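Local coordinates for arsenical resistance operon trans-acting repressor (Bacteroides vulgatus, PDB 3KTB), which probably acts as a DNA-binding transcriptional repressor of an arsenical resistance operon, built on a thioredoxin-like fold, at residues A[5-10]-A[98-103]. Numbering follows the deposited sequence.
Sequences KKIEIF and SEWTGV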
loop_
_atom_site.group_PDB
_atom_site.type_symbol
_atom_site.label_atom_id
_atom_site.label_comp_id
_atom_site.label_asym_id
_atom_site.label_seq_id
_atom_site.Cartn_x
_atom_site.Cartn_y
_atom_site.Cartn_z
ATOM N N LYS A 5 -0.804 29.206 16.477
ATOM C CA LYS A 5 -1.753 28.262 15.902
ATOM C C LYS A 5 -1.361 27.966 14.453
ATOM O O LYS A 5 -0.814 28.833 13.776
ATOM C CB LYS A 5 -3.146 28.868 15.973
ATOM C CG LYS A 5 -3.523 29.260 17.403
ATOM C CD LYS A 5 -4.787 30.102 17.437
ATOM C CE LYS A 5 -5.400 30.153 18.839
ATOM N NZ LYS A 5 -5.935 28.833 19.276
ATOM N N LYS A 6 -1.608 26.747 13.982
ATOM C CA LYS A 6 -1.292 26.433 12.599
ATOM C C LYS A 6 -2.363 27.057 11.703
ATOM O O LYS A 6 -3.556 26.972 12.000
ATOM C CB LYS A 6 -1.160 24.917 12.364
ATOM C CG LYS A 6 -0.936 24.518 10.877
ATOM C CD LYS A 6 -0.732 22.997 10.688
ATOM C CE LYS A 6 -1.424 22.431 9.426
ATOM N NZ LYS A 6 -0.706 22.684 8.145
ATOM N N ILE A 7 -1.927 27.719 10.635
ATOM C CA ILE A 7 -2.853 28.306 9.678
ATOM C C ILE A 7 -2.593 27.716 8.301
ATOM O O ILE A 7 -1.451 27.699 7.824
ATOM C CB ILE A 7 -2.725 29.834 9.609
ATOM C CG1 ILE A 7 -2.770 30.443 11.021
ATOM C CG2 ILE A 7 -3.837 30.408 8.738
ATOM C CD1 ILE A 7 -2.168 31.819 11.112
ATOM N N GLU A 8 -3.661 27.225 7.683
ATOM C CA GLU A 8 -3.616 26.661 6.342
ATOM C C GLU A 8 -4.774 27.260 5.552
ATOM O O GLU A 8 -5.912 27.237 6.005
ATOM C CB GLU A 8 -3.781 25.146 6.406
ATOM C CG GLU A 8 -3.230 24.412 5.208
ATOM C CD GLU A 8 -3.459 22.912 5.320
ATOM O OE1 GLU A 8 -3.310 22.209 4.295
ATOM O OE2 GLU A 8 -3.798 22.440 6.433
ATOM N N ILE A 9 -4.477 27.802 4.378
ATOM C CA ILE A 9 -5.466 28.527 3.597
ATOM C C ILE A 9 -5.735 27.806 2.271
ATOM O O ILE A 9 -4.803 27.500 1.514
ATOM C CB ILE A 9 -4.988 29.968 3.301
ATOM C CG1 ILE A 9 -4.988 30.805 4.581
ATOM C CG2 ILE A 9 -5.862 30.612 2.238
ATOM C CD1 ILE A 9 -4.298 32.145 4.435
ATOM N N PHE A 10 -7.008 27.543 1.998
ATOM C CA PHE A 10 -7.418 26.898 0.747
ATOM C C PHE A 10 -8.002 27.933 -0.193
ATOM O O PHE A 10 -9.128 28.389 -0.003
ATOM C CB PHE A 10 -8.404 25.766 1.046
ATOM C CG PHE A 10 -7.781 24.650 1.826
ATOM C CD1 PHE A 10 -7.511 23.426 1.224
ATOM C CD2 PHE A 10 -7.393 24.850 3.146
ATOM C CE1 PHE A 10 -6.894 22.409 1.929
ATOM C CE2 PHE A 10 -6.782 23.838 3.861
ATOM C CZ PHE A 10 -6.531 22.612 3.250
ATOM N N SER A 98 -2.736 38.177 13.071
ATOM C CA SER A 98 -1.893 38.732 14.115
ATOM C C SER A 98 -2.183 38.033 15.451
ATOM O O SER A 98 -1.263 37.762 16.244
ATOM C CB SER A 98 -2.147 40.238 14.208
ATOM O OG SER A 98 -1.106 40.895 14.914
ATOM N N GLU A 99 -3.458 37.724 15.689
ATOM C CA GLU A 99 -3.853 37.078 16.933
ATOM C C GLU A 99 -3.455 35.606 16.939
ATOM O O GLU A 99 -2.949 35.103 17.941
ATOM C CB GLU A 99 -5.356 37.257 17.212
ATOM C CG GLU A 99 -5.703 38.569 17.938
ATOM C CD GLU A 99 -7.158 39.037 17.719
ATOM O OE1 GLU A 99 -7.542 40.084 18.292
ATOM O OE2 GLU A 99 -7.915 38.372 16.971
ATOM N N TRP A 100 -3.658 34.923 15.818
ATOM C CA TRP A 100 -3.375 33.486 15.750
ATOM C C TRP A 100 -1.889 33.184 15.795
ATOM O O TRP A 100 -1.466 32.051 16.052
ATOM C CB TRP A 100 -3.920 32.905 14.461
ATOM C CG TRP A 100 -5.372 32.920 14.399
ATOM C CD1 TRP A 100 -6.243 32.871 15.456
ATOM C CD2 TRP A 100 -6.164 32.966 13.213
ATOM N NE1 TRP A 100 -7.535 32.885 14.991
ATOM C CE2 TRP A 100 -7.519 32.945 13.619
ATOM C CE3 TRP A 100 -5.864 33.024 11.847
ATOM C CZ2 TRP A 100 -8.574 32.981 12.704
ATOM C CZ3 TRP A 100 -6.905 33.061 10.941
ATOM C CH2 TRP A 100 -8.253 33.038 11.379
ATOM N N THR A 101 -1.107 34.224 15.567
ATOM C CA THR A 101 0.283 34.080 15.211
ATOM C C THR A 101 1.182 34.716 16.290
ATOM O O THR A 101 2.344 34.359 16.458
ATOM C CB THR A 101 0.443 34.732 13.826
ATOM O OG1 THR A 101 0.855 33.759 12.854
ATOM C CG2 THR A 101 1.346 35.891 13.867
ATOM N N GLY A 102 0.623 35.645 17.048
ATOM C CA GLY A 102 1.392 36.321 18.075
ATOM C C GLY A 102 2.278 37.402 17.488
ATOM O O GLY A 102 2.952 38.119 18.220
ATOM N N VAL A 103 2.281 37.526 16.162
ATOM C CA VAL A 103 3.105 38.535 15.497
ATOM C C VAL A 103 2.351 39.852 15.297
ATOM O O VAL A 103 1.199 39.848 14.857
ATOM C CB VAL A 103 3.647 38.020 14.140
ATOM C CG1 VAL A 103 4.328 39.153 13.365
ATOM C CG2 VAL A 103 4.603 36.846 14.370
#
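Lys-5 N donates a hydrogen bond to Trp-100 O at 3.0 Å, joining the loop just before strand 7-11 to the last turn of helix 94-101. The bond is nearly straight at the hydrogen (163°), and the donor sits close to the C=O axis (172°). In this thioredoxin-like fold the strand lies inside a four-stranded mixed sheet, between 47-50 and 78-81, and the C-terminal helix packs beside its start. Lys-5 and Trp-100 also form the closest CA pair of the two segments, 5.5 Å apart.

The side chains of Lys-5 and Ile-7 each cross that of Trp-100 at about a right angle, but they meet different parts of it. Lys-5 brings its aliphatic CD obliquely to the pyrrole portion, 3.7 Å from Trp-100 CD1, and its chain then leads away from the helix. Ile-7 comes to the edge of the ring, near its plane, with CD1 4.0 Å from Trp-100 CE3. Its CG1 branch lies beside the backbone N (chi1 -50°) and extends to bring that methyl to the benzo edge and the root of the tryptophan side chain. Beyond this pair the indole also touches Val-81 of strand 78-81 and Ala-86 and Val-87 of strand 84-87, so it lies against the antiparallel half of the sheet.

The helix ends at Thr-101; Gly-102, the next residue, has positive phi, and its N still donates a hydrogen bond to Ser-98 O. Buried Thr-101 touches Leu-39 of helix 27-41, and its OG1 lies 4.0 Å from Ile-7 CD1, a van der Waals contact with the methyl that also meets Trp-100 CB at 3.9 Å.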